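Local atomic coordinates of putative uncharacterized protein PH0594 (Pyrococcus horikoshii, PDB entry 4HXF), a protein that probably cleaves peptides as an acylaminoacyl-type serine peptidase of the prolyl oligopeptidase family, assembling into a self-compartmentalizing hexamer that selects its substrates. Residues L230-P235 and D261-Q266; D244-Y249 and A265-R270; K254-D259 and G272-T277; S182-V187 and F219-S224. All coordinates share one frame; numbering follows the deposited sequence.

How the interactions relate
Four contacts join three successive four-stranded sheets of the beta-propeller. From the N terminus, interaction 4 comes first: 182-187 meets 219-224, closing a loop across the rest of one blade and opening the next. It is complete before the others start. Interactions 1 and 2 then leave neighbouring strands, 229-232 and 245-249, and end on the same strand, 264-270, sharing A265 and Q266 and one magnesium ion. Interaction 3 sets out from 254-259, within the loops closed by both, and ends beyond them at 272-277, so it crosses each. The salt bridge between R270 and D223 ties interaction 2 back to interaction 4.

Interaction 1 (L230-P235 and D261-Q266); sequences LLYGKP and DREVAQ. With MG (magnesium ion), chain D.
Y232 and V264 bring together two neighbouring blades of a beta-propeller: Y232 lies on the second strand of one four-stranded sheet, V264 on the first strand of the next. Y232 gives by far the largest share of the buried surface. Its CG lies anti to the backbone N (chi1 -175°), which sends the ring across the gap, where its CE1 lies 3.9 Å from V264 CG1, the ring and the valine running antiparallel alongside each other. The phenol OH donates a 2.6 Å hydrogen bond to V264 O, which sits at the ring edge, in its plane; seen from the acceptor, the donor is tilted 22° from the carbonyl plane. The same OH accepts a bond from water 1, itself a ligand of the magnesium ion, so Y232 is second shell to the metal. A phenylalanine here would probably leave V264 O and water 1 each without this partner. D244 is the other protein ligand. E263 supplies OE2 to the magnesium, at 2.1 Å, while its OE1 takes a hydrogen bond from N419 ND2 and another from metal-bound water 2, the E263 OE1 to water oxygen distance being 2.6 Å.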
# COMPACT_ATOMS: atom_id res chain seq x y z
N LEU A 230 11.58 33.80 -38.78
CA LEU A 230 12.03 34.84 -37.86
C LEU A 230 13.20 34.35 -37.04
O LEU A 230 13.16 33.28 -36.42
CB LEU A 230 10.83 35.17 -36.93
CG LEU A 230 10.96 36.43 -36.07
CD1 LEU A 230 11.09 37.79 -36.82
CD2 LEU A 230 9.80 36.46 -35.00
N LEU A 231 14.25 35.14 -37.07
CA LEU A 231 15.53 34.83 -36.47
C LEU A 231 15.80 35.82 -35.32
O LEU A 231 15.48 37.03 -35.46
CB LEU A 231 16.65 34.93 -37.54
CG LEU A 231 16.56 33.97 -38.77
CD1 LEU A 231 17.59 34.42 -39.86
CD2 LEU A 231 16.81 32.51 -38.33
N TYR A 232 16.44 35.30 -34.31
CA TYR A 232 16.71 36.05 -33.07
C TYR A 232 18.13 36.04 -32.73
O TYR A 232 18.70 34.94 -32.52
CB TYR A 232 15.89 35.43 -31.92
CG TYR A 232 16.02 36.22 -30.62
CD1 TYR A 232 15.18 37.33 -30.33
CD2 TYR A 232 16.93 35.81 -29.67
CE1 TYR A 232 15.33 38.03 -29.14
CE2 TYR A 232 17.05 36.46 -28.48
CZ TYR A 232 16.25 37.59 -28.21
OH TYR A 232 16.37 38.24 -26.97
N GLY A 233 18.76 37.25 -32.68
CA GLY A 233 20.14 37.36 -32.32
C GLY A 233 20.79 38.40 -33.19
O GLY A 233 20.26 39.47 -33.32
N LYS A 234 21.95 38.06 -33.73
CA LYS A 234 22.68 38.89 -34.72
C LYS A 234 23.30 37.97 -35.76
O LYS A 234 23.55 36.79 -35.46
CB LYS A 234 23.77 39.72 -34.09
CG LYS A 234 23.31 40.68 -32.98
CD LYS A 234 22.59 41.86 -33.48
CE LYS A 234 23.44 42.74 -34.39
NZ LYS A 234 24.41 43.51 -33.61
N PRO A 235 23.69 38.52 -36.98
CA PRO A 235 24.44 37.58 -37.85
C PRO A 235 25.73 37.14 -37.19
O PRO A 235 26.13 35.97 -37.33
CB PRO A 235 24.76 38.43 -39.14
CG PRO A 235 23.51 39.26 -39.28
CD PRO A 235 23.13 39.62 -37.80
N ASP A 261 18.52 50.88 -31.08
CA ASP A 261 19.62 50.35 -30.22
C ASP A 261 19.06 49.88 -28.84
O ASP A 261 19.43 50.41 -27.77
CB ASP A 261 20.73 51.40 -30.01
CG ASP A 261 21.96 50.87 -29.29
OD1 ASP A 261 22.14 49.68 -29.17
OD2 ASP A 261 22.75 51.76 -28.92
N ARG A 262 18.17 48.92 -28.92
CA ARG A 262 17.54 48.29 -27.74
C ARG A 262 17.41 46.78 -28.05
O ARG A 262 17.40 46.29 -29.21
CB ARG A 262 16.20 48.92 -27.49
CG ARG A 262 16.29 50.36 -27.05
CD ARG A 262 16.89 50.54 -25.67
NE ARG A 262 16.78 51.92 -25.24
CZ ARG A 262 17.70 52.87 -25.46
NH1 ARG A 262 18.74 52.61 -26.25
NH2 ARG A 262 17.50 54.08 -24.98
N GLU A 263 17.37 45.99 -26.99
CA GLU A 263 17.31 44.54 -27.14
C GLU A 263 15.84 44.05 -27.23
O GLU A 263 14.97 44.48 -26.43
CB GLU A 263 17.98 43.89 -25.98
CG GLU A 263 17.93 42.35 -26.09
CD GLU A 263 18.95 41.66 -25.20
OE1 GLU A 263 18.86 41.71 -23.98
OE2 GLU A 263 19.80 41.00 -25.83
N VAL A 264 15.57 43.10 -28.11
CA VAL A 264 14.28 42.39 -28.21
C VAL A 264 14.19 41.35 -27.11
O VAL A 264 15.07 40.52 -26.85
CB VAL A 264 14.05 41.76 -29.63
CG1 VAL A 264 12.73 40.93 -29.67
CG2 VAL A 264 14.07 42.82 -30.76
N ALA A 265 13.03 41.41 -26.41
CA ALA A 265 12.74 40.45 -25.37
C ALA A 265 12.04 39.20 -25.97
O ALA A 265 12.48 38.09 -25.63
CB ALA A 265 11.87 41.06 -24.22
N GLN A 266 11.03 39.40 -26.83
CA GLN A 266 10.28 38.30 -27.38
C GLN A 266 9.80 38.76 -28.69
O GLN A 266 9.59 39.94 -28.89
CB GLN A 266 9.10 37.99 -26.42
CG GLN A 266 8.10 36.96 -26.80
CD GLN A 266 7.07 36.66 -25.67
OE1 GLN A 266 7.15 37.25 -24.54
NE2 GLN A 266 6.10 35.74 -25.95
MG MG D . 20.38 39.04 -25.25
O HOH W 1 18.30 38.38 -25.20
O HOH W 2 20.20 39.62 -23.26
O HOH W 3 22.36 39.64 -25.27
O HOH W 4 21.12 37.09 -24.67

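Interaction 2 (D244-Y249 and A265-R270); sequences DKIYIY and AQAKIR. With MG (magnesium ion), chain D.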
# COMPACT_ATOMS: atom_id res chain seq x y z
N ASP A 244 20.39 41.44 -28.59
CA ASP A 244 19.67 40.60 -29.59
C ASP A 244 18.64 41.31 -30.34
O ASP A 244 17.87 42.12 -29.79
CB ASP A 244 19.08 39.39 -28.92
CG ASP A 244 20.17 38.46 -28.45
OD1 ASP A 244 20.91 37.92 -29.25
OD2 ASP A 244 20.47 38.38 -27.25
N LYS A 245 18.68 41.12 -31.64
CA LYS A 245 17.73 41.72 -32.55
C LYS A 245 16.92 40.63 -33.29
O LYS A 245 16.95 39.47 -32.99
CB LYS A 245 18.46 42.57 -33.59
CG LYS A 245 19.40 43.65 -33.05
CD LYS A 245 18.71 44.72 -32.17
CE LYS A 245 19.74 45.84 -31.75
NZ LYS A 245 20.14 46.80 -32.86
N ILE A 246 16.06 41.03 -34.17
CA ILE A 246 15.26 40.09 -34.98
C ILE A 246 15.40 40.43 -36.50
O ILE A 246 15.57 41.60 -36.92
CB ILE A 246 13.75 40.09 -34.56
CG1 ILE A 246 13.21 41.50 -34.61
CG2 ILE A 246 13.63 39.31 -33.25
CD1 ILE A 246 11.77 41.59 -34.08
N TYR A 247 15.31 39.39 -37.31
CA TYR A 247 15.51 39.39 -38.73
C TYR A 247 14.47 38.47 -39.39
O TYR A 247 14.07 37.46 -38.78
CB TYR A 247 16.88 38.83 -39.11
CG TYR A 247 18.02 39.52 -38.46
CD1 TYR A 247 18.68 40.50 -39.12
CD2 TYR A 247 18.41 39.21 -37.19
CE1 TYR A 247 19.69 41.21 -38.49
CE2 TYR A 247 19.41 39.85 -36.57
CZ TYR A 247 20.03 40.89 -37.22
OH TYR A 247 21.04 41.56 -36.55
N ILE A 248 14.02 38.87 -40.56
CA ILE A 248 13.12 38.04 -41.39
C ILE A 248 14.00 37.40 -42.43
O ILE A 248 14.78 38.08 -43.13
CB ILE A 248 11.98 38.91 -41.99
CG1 ILE A 248 10.98 39.31 -40.84
CG2 ILE A 248 11.29 38.17 -43.15
CD1 ILE A 248 10.02 40.47 -41.29
N TYR A 249 13.86 36.10 -42.60
CA TYR A 249 14.59 35.37 -43.61
C TYR A 249 13.63 34.71 -44.61
O TYR A 249 12.86 33.86 -44.25
CB TYR A 249 15.53 34.37 -42.99
CG TYR A 249 16.23 33.52 -44.01
CD1 TYR A 249 17.18 34.06 -44.89
CD2 TYR A 249 16.02 32.17 -44.03
CE1 TYR A 249 17.86 33.26 -45.80
CE2 TYR A 249 16.68 31.38 -44.90
CZ TYR A 249 17.58 31.91 -45.78
OH TYR A 249 18.17 31.03 -46.62
N ALA A 265 13.03 41.41 -26.41
CA ALA A 265 12.74 40.45 -25.37
C ALA A 265 12.04 39.20 -25.97
O ALA A 265 12.48 38.09 -25.63
CB ALA A 265 11.87 41.06 -24.22
N GLN A 266 11.03 39.40 -26.83
CA GLN A 266 10.28 38.30 -27.38
C GLN A 266 9.80 38.76 -28.69
O GLN A 266 9.59 39.94 -28.89
CB GLN A 266 9.10 37.99 -26.42
CG GLN A 266 8.10 36.96 -26.80
CD GLN A 266 7.07 36.66 -25.67
OE1 GLN A 266 7.15 37.25 -24.54
NE2 GLN A 266 6.10 35.74 -25.95
N ALA A 267 9.56 37.86 -29.65
CA ALA A 267 9.03 38.24 -30.89
C ALA A 267 8.30 37.02 -31.60
O ALA A 267 8.68 35.85 -31.41
CB ALA A 267 10.15 38.79 -31.88
N LYS A 268 7.29 37.37 -32.35
CA LYS A 268 6.47 36.42 -33.17
C LYS A 268 6.12 36.97 -34.49
O LYS A 268 5.89 38.15 -34.64
CB LYS A 268 5.17 36.01 -32.32
CG LYS A 268 5.33 35.32 -31.03
CD LYS A 268 4.02 34.93 -30.22
CE LYS A 268 4.41 34.28 -28.84
NZ LYS A 268 3.27 33.51 -28.17
N ILE A 269 5.91 36.13 -35.50
CA ILE A 269 5.49 36.59 -36.81
C ILE A 269 4.16 35.92 -37.12
O ILE A 269 3.96 34.74 -36.89
CB ILE A 269 6.63 36.28 -37.89
CG1 ILE A 269 6.36 36.80 -39.30
CG2 ILE A 269 6.96 34.79 -37.97
CD1 ILE A 269 7.62 36.91 -40.20
N ARG A 270 3.25 36.71 -37.61
CA ARG A 270 1.94 36.10 -38.03
C ARG A 270 1.50 36.92 -39.20
O ARG A 270 1.39 38.14 -39.07
CB ARG A 270 0.89 36.06 -36.89
CG ARG A 270 0.97 34.84 -35.91
CD ARG A 270 1.32 35.23 -34.45
NE ARG A 270 1.41 34.12 -33.46
CZ ARG A 270 2.41 33.23 -33.43
NH1 ARG A 270 2.45 32.28 -32.46
NH2 ARG A 270 3.40 33.29 -34.36
MG MG D . 20.38 39.04 -25.25
O HOH W 3 22.36 39.64 -25.27
O HOH W 2 20.20 39.62 -23.26
O HOH W 4 21.12 37.09 -24.67
O HOH W 1 18.30 38.38 -25.20
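I246 and I248 of one strand pack on A267 and I269 of another, and the touching parts run only 12° apart in direction. At the start of the first segment, D244 stays clear of the opposite strand and serves the magnesium ion instead: its OD2 binds the metal at 2.1 Å, beside E263 and four waters, while OD1 forms a salt bridge with K237. K245 turns its side chain elsewhere, its NZ bonding to I260 O. I246 is the first to touch. Its CG1 is set between the backbone N and the carbonyl carbon (chi1 55°), with CG2 beside the N, and this lets two of its methyls close on one: I246 CG2 lies 3.8 Å from A267 CB, and I246 CD1 is 3.9 Å from the same A267 CB. The small alanine accepts this approach, and the backbones are nearest there, with the CA atoms of I246 and A267 7.7 Å apart. Y247 then faces the other way, meeting the ring of F219. I248 follows with a looser touch, its CG1 4.2 Å from I269 CD1, the two side chains meeting at a slant. I269 CG1 is anti to the backbone N (chi1 -176°) and CD1 continues outward (chi2 161°), which carries the methyl to I248. Beyond, R270 NH2 holds both I269 O and, as a salt bridge, D223 OD2. The contact across the segments is wholly apolar and all four residues in it are buried, the typical packing of one propeller blade on the next, here with a metal site at its D244 end.

Interaction 3 (K254-D259 and G272-T277); sequences KGILDD and GKVYFT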
# COMPACT_ATOMS: atom_id res chain seq x y z
N LYS A 254 16.86 39.98 -43.61
CA LYS A 254 16.50 41.38 -43.44
C LYS A 254 16.28 41.73 -41.95
O LYS A 254 15.40 41.16 -41.31
CB LYS A 254 15.23 41.69 -44.18
CG LYS A 254 15.26 41.38 -45.68
CD LYS A 254 16.10 42.38 -46.49
CE LYS A 254 15.53 43.80 -46.70
NZ LYS A 254 16.59 44.69 -47.28
N GLY A 255 17.11 42.66 -41.43
CA GLY A 255 17.01 43.25 -40.09
C GLY A 255 15.75 44.08 -40.17
O GLY A 255 15.46 44.68 -41.16
N ILE A 256 14.93 44.06 -39.15
CA ILE A 256 13.85 44.98 -39.16
C ILE A 256 13.97 46.06 -38.04
O ILE A 256 13.23 47.04 -38.12
CB ILE A 256 12.51 44.26 -39.21
CG1 ILE A 256 12.40 43.40 -37.97
CG2 ILE A 256 12.31 43.52 -40.57
CD1 ILE A 256 11.26 42.44 -38.00
N LEU A 257 14.93 45.93 -37.14
CA LEU A 257 15.24 46.94 -36.09
C LEU A 257 16.71 47.43 -36.17
O LEU A 257 17.41 47.63 -35.16
CB LEU A 257 15.07 46.36 -34.70
CG LEU A 257 13.78 45.66 -34.49
CD1 LEU A 257 13.82 45.14 -33.06
CD2 LEU A 257 12.57 46.56 -34.83
N ASP A 258 17.22 47.53 -37.40
CA ASP A 258 18.65 47.88 -37.61
C ASP A 258 19.00 49.27 -36.93
O ASP A 258 20.13 49.53 -36.53
CB ASP A 258 19.02 47.95 -39.14
CG ASP A 258 19.31 46.55 -39.82
OD1 ASP A 258 19.66 45.54 -39.13
OD2 ASP A 258 19.24 46.52 -41.09
N ASP A 259 18.01 50.12 -36.85
CA ASP A 259 18.19 51.47 -36.37
C ASP A 259 17.79 51.72 -34.90
O ASP A 259 17.77 52.85 -34.44
CB ASP A 259 17.30 52.36 -37.23
N GLY A 272 3.24 37.72 -42.06
CA GLY A 272 4.23 38.74 -42.45
C GLY A 272 4.39 39.98 -41.55
O GLY A 272 5.36 40.80 -41.80
N LYS A 273 3.55 40.09 -40.47
CA LYS A 273 3.74 41.16 -39.41
C LYS A 273 4.47 40.54 -38.24
O LYS A 273 4.24 39.40 -37.92
CB LYS A 273 2.42 41.71 -38.88
CG LYS A 273 1.44 42.11 -39.97
CD LYS A 273 0.23 42.81 -39.34
CE LYS A 273 -0.75 43.27 -40.45
NZ LYS A 273 -1.32 44.63 -40.25
N VAL A 274 5.32 41.35 -37.63
CA VAL A 274 6.06 40.90 -36.47
C VAL A 274 5.63 41.71 -35.25
O VAL A 274 5.66 42.97 -35.21
CB VAL A 274 7.56 41.07 -36.69
CG1 VAL A 274 8.40 40.65 -35.43
CG2 VAL A 274 8.00 40.26 -37.94
N TYR A 275 5.34 40.97 -34.22
CA TYR A 275 5.03 41.60 -32.92
C TYR A 275 6.20 41.31 -32.01
O TYR A 275 6.69 40.20 -31.99
CB TYR A 275 3.76 40.94 -32.31
CG TYR A 275 2.52 41.29 -33.14
CD1 TYR A 275 2.16 40.54 -34.19
CD2 TYR A 275 1.82 42.37 -32.82
CE1 TYR A 275 1.04 40.88 -34.94
CE2 TYR A 275 0.65 42.72 -33.53
CZ TYR A 275 0.28 41.91 -34.57
OH TYR A 275 -0.86 42.24 -35.39
N PHE A 276 6.62 42.32 -31.25
CA PHE A 276 7.80 42.14 -30.46
C PHE A 276 7.83 43.12 -29.27
O PHE A 276 7.24 44.17 -29.33
CB PHE A 276 9.04 42.34 -31.36
CG PHE A 276 9.25 43.72 -31.85
CD1 PHE A 276 8.68 44.11 -33.06
CD2 PHE A 276 10.08 44.60 -31.18
CE1 PHE A 276 8.90 45.37 -33.52
CE2 PHE A 276 10.30 45.87 -31.69
CZ PHE A 276 9.70 46.26 -32.87
N THR A 277 8.57 42.75 -28.26
CA THR A 277 8.79 43.59 -27.14
C THR A 277 10.24 43.99 -27.02
O THR A 277 11.13 43.24 -27.46
CB THR A 277 8.41 42.88 -25.83
OG1 THR A 277 8.92 41.52 -25.80
CG2 THR A 277 6.81 42.80 -25.77
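L257 and F276 reach toward each other and make the closest approach of this contact. L257 CD2 lies 3.5 Å from F276 CZ, and the other methyl, L257 CD1, is 3.8 Å from F276 CE2, so both branches of the leucine rest at the far end of the ring, by CZ and CE2. The ring is put there by a first torsion of 68°, which sets F276 CG between its backbone N and carbonyl carbon. Alongside, I256 CD1 touches V274 CG2 at 3.9 Å, the two side chains crossing at an angle; with no polar partner in either pair, apolar packing accounts for the 152 Å² buried. Truncation of F276 to an alanine would probably open a gap facing both methyls of L257 and take away the packing of the ring on A267.

In the next shell, L257 also touches V264, while I246 and I248 lie against both I256 and V274, and W289 covers I256. The valine and the phenylalanine are fixed by the sheet they belong to: V274 pairs through its backbone with W289, and F276 with Y287, on strand 283-289. On the other side of the contact, I256 and L257 have left strand 253-255 and stand in a loop, from which both side chains point toward strand 273-280. The arrangement is that of a beta-propeller, in which the chain leaving the last strand of one blade packs against the sheet of the following blade on its way there.

Interaction 4 (S182-V187 and F219-S224); sequences SIVVSV and FYAIDS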
# COMPACT_ATOMS: atom_id res chain seq x y z
N SER A 182 8.41 21.68 -43.40
CA SER A 182 9.77 21.45 -42.92
C SER A 182 9.96 21.85 -41.51
O SER A 182 9.08 22.44 -40.90
CB SER A 182 10.76 22.26 -43.83
OG SER A 182 10.57 21.86 -45.19
N ILE A 183 11.07 21.43 -40.93
CA ILE A 183 11.42 21.82 -39.62
C ILE A 183 12.77 22.60 -39.66
O ILE A 183 13.72 22.15 -40.31
CB ILE A 183 11.60 20.60 -38.69
CG1 ILE A 183 10.27 19.80 -38.59
CG2 ILE A 183 12.06 21.00 -37.30
CD1 ILE A 183 10.47 18.43 -37.95
N VAL A 184 12.79 23.80 -39.06
CA VAL A 184 14.04 24.60 -38.95
C VAL A 184 14.69 24.23 -37.64
O VAL A 184 14.09 24.35 -36.53
CB VAL A 184 13.80 26.12 -39.02
CG1 VAL A 184 15.12 26.87 -39.08
CG2 VAL A 184 13.01 26.49 -40.26
N VAL A 185 15.89 23.73 -37.74
CA VAL A 185 16.61 23.17 -36.62
C VAL A 185 17.81 24.00 -36.27
O VAL A 185 18.67 24.17 -37.14
CB VAL A 185 17.02 21.69 -36.81
CG1 VAL A 185 17.76 21.07 -35.60
CG2 VAL A 185 15.71 20.82 -37.21
N SER A 186 17.91 24.51 -35.04
CA SER A 186 19.04 25.38 -34.62
C SER A 186 19.91 24.59 -33.64
O SER A 186 19.37 24.09 -32.62
CB SER A 186 18.54 26.70 -34.00
OG SER A 186 17.67 27.38 -34.90
N VAL A 187 21.21 24.42 -33.97
CA VAL A 187 22.09 23.52 -33.21
C VAL A 187 23.29 24.39 -32.79
O VAL A 187 23.89 25.07 -33.60
CB VAL A 187 22.58 22.37 -34.10
CG1 VAL A 187 23.59 21.52 -33.39
CG2 VAL A 187 21.37 21.55 -34.67
N PHE A 219 22.46 33.91 -34.54
CA PHE A 219 21.02 33.89 -34.35
C PHE A 219 20.48 32.50 -34.48
O PHE A 219 21.19 31.61 -34.98
CB PHE A 219 20.27 34.85 -35.26
CG PHE A 219 20.68 34.92 -36.72
CD1 PHE A 219 20.71 36.19 -37.34
CD2 PHE A 219 20.76 33.82 -37.52
CE1 PHE A 219 20.97 36.28 -38.73
CE2 PHE A 219 21.07 33.90 -38.91
CZ PHE A 219 21.16 35.12 -39.48
N TYR A 220 19.30 32.27 -33.93
CA TYR A 220 18.61 30.99 -34.11
C TYR A 220 17.18 31.27 -34.52
O TYR A 220 16.68 32.40 -34.42
CB TYR A 220 18.75 30.11 -32.81
CG TYR A 220 18.14 30.75 -31.59
CD1 TYR A 220 18.88 31.64 -30.81
CD2 TYR A 220 16.89 30.39 -31.13
CE1 TYR A 220 18.41 32.18 -29.62
CE2 TYR A 220 16.37 30.99 -29.94
CZ TYR A 220 17.12 31.91 -29.26
OH TYR A 220 16.68 32.51 -28.07
N ALA A 221 16.48 30.25 -35.02
CA ALA A 221 15.11 30.45 -35.56
C ALA A 221 14.10 30.40 -34.36
O ALA A 221 14.17 29.52 -33.46
CB ALA A 221 14.79 29.38 -36.62
N ILE A 222 13.23 31.36 -34.30
CA ILE A 222 12.23 31.47 -33.26
C ILE A 222 10.78 31.33 -33.75
O ILE A 222 9.92 30.96 -32.91
CB ILE A 222 12.41 32.77 -32.42
CG1 ILE A 222 12.34 34.04 -33.19
CG2 ILE A 222 13.71 32.61 -31.54
CD1 ILE A 222 12.06 35.31 -32.41
N ASP A 223 10.51 31.62 -35.03
CA ASP A 223 9.15 31.56 -35.54
C ASP A 223 9.13 31.49 -37.05
O ASP A 223 10.16 31.67 -37.67
CB ASP A 223 8.35 32.77 -34.96
CG ASP A 223 6.81 32.53 -34.88
OD1 ASP A 223 6.37 31.38 -35.14
OD2 ASP A 223 6.12 33.52 -34.61
N SER A 224 7.98 31.19 -37.61
CA SER A 224 7.73 31.16 -39.00
C SER A 224 6.30 31.43 -39.28
O SER A 224 5.38 31.04 -38.51
CB SER A 224 8.14 29.78 -39.53
OG SER A 224 7.67 29.57 -40.89
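S186 faces Y220 and A221 across two strands whose N-to-C directions differ by 144°, roughly antiparallel, with the segment axes 6.6 Å apart at closest. From the backbone of S186, CB is the first atom to meet the other strand, lying 3.6 Å from Y220 CB. The hydroxyl comes next: OG lies anti to the carbonyl carbon and beside the backbone N (chi1 -56°), which aims it at the partner strand. There S186 OG accepts a hydrogen bond from A221 N at 3.1 Å, with an N-H...O angle of 176°, almost straight. The same S186 OG also lies 3.6 Å from Y220 CB and passes A221 CB at 3.9 Å. The serine thus takes up a backbone N-H of a strand that is not its own sheet partner, a side-chain-to-backbone link between two blades of the propeller rather than a rung of one sheet. Two residues earlier, V184 points the same way, and its CG1, anti to the backbone N, packs on A221 CB at 3.5 Å. A221 is therefore gripped from both residues, by its N-H and by its methyl. Y220 leads its ring away from the contact, to meet the ring of W200.

Strand 182-188 lies between strands 175-179 and 200-206 of its own sheet, with V184 also touching I177 and I202, and strand 219-224 is the first of the following sheet. Beside it runs strand 229-232, whose L230 faces both I222 and D223 in a classic beta bulge, and D223 reaches on to R270 of strand 264-270.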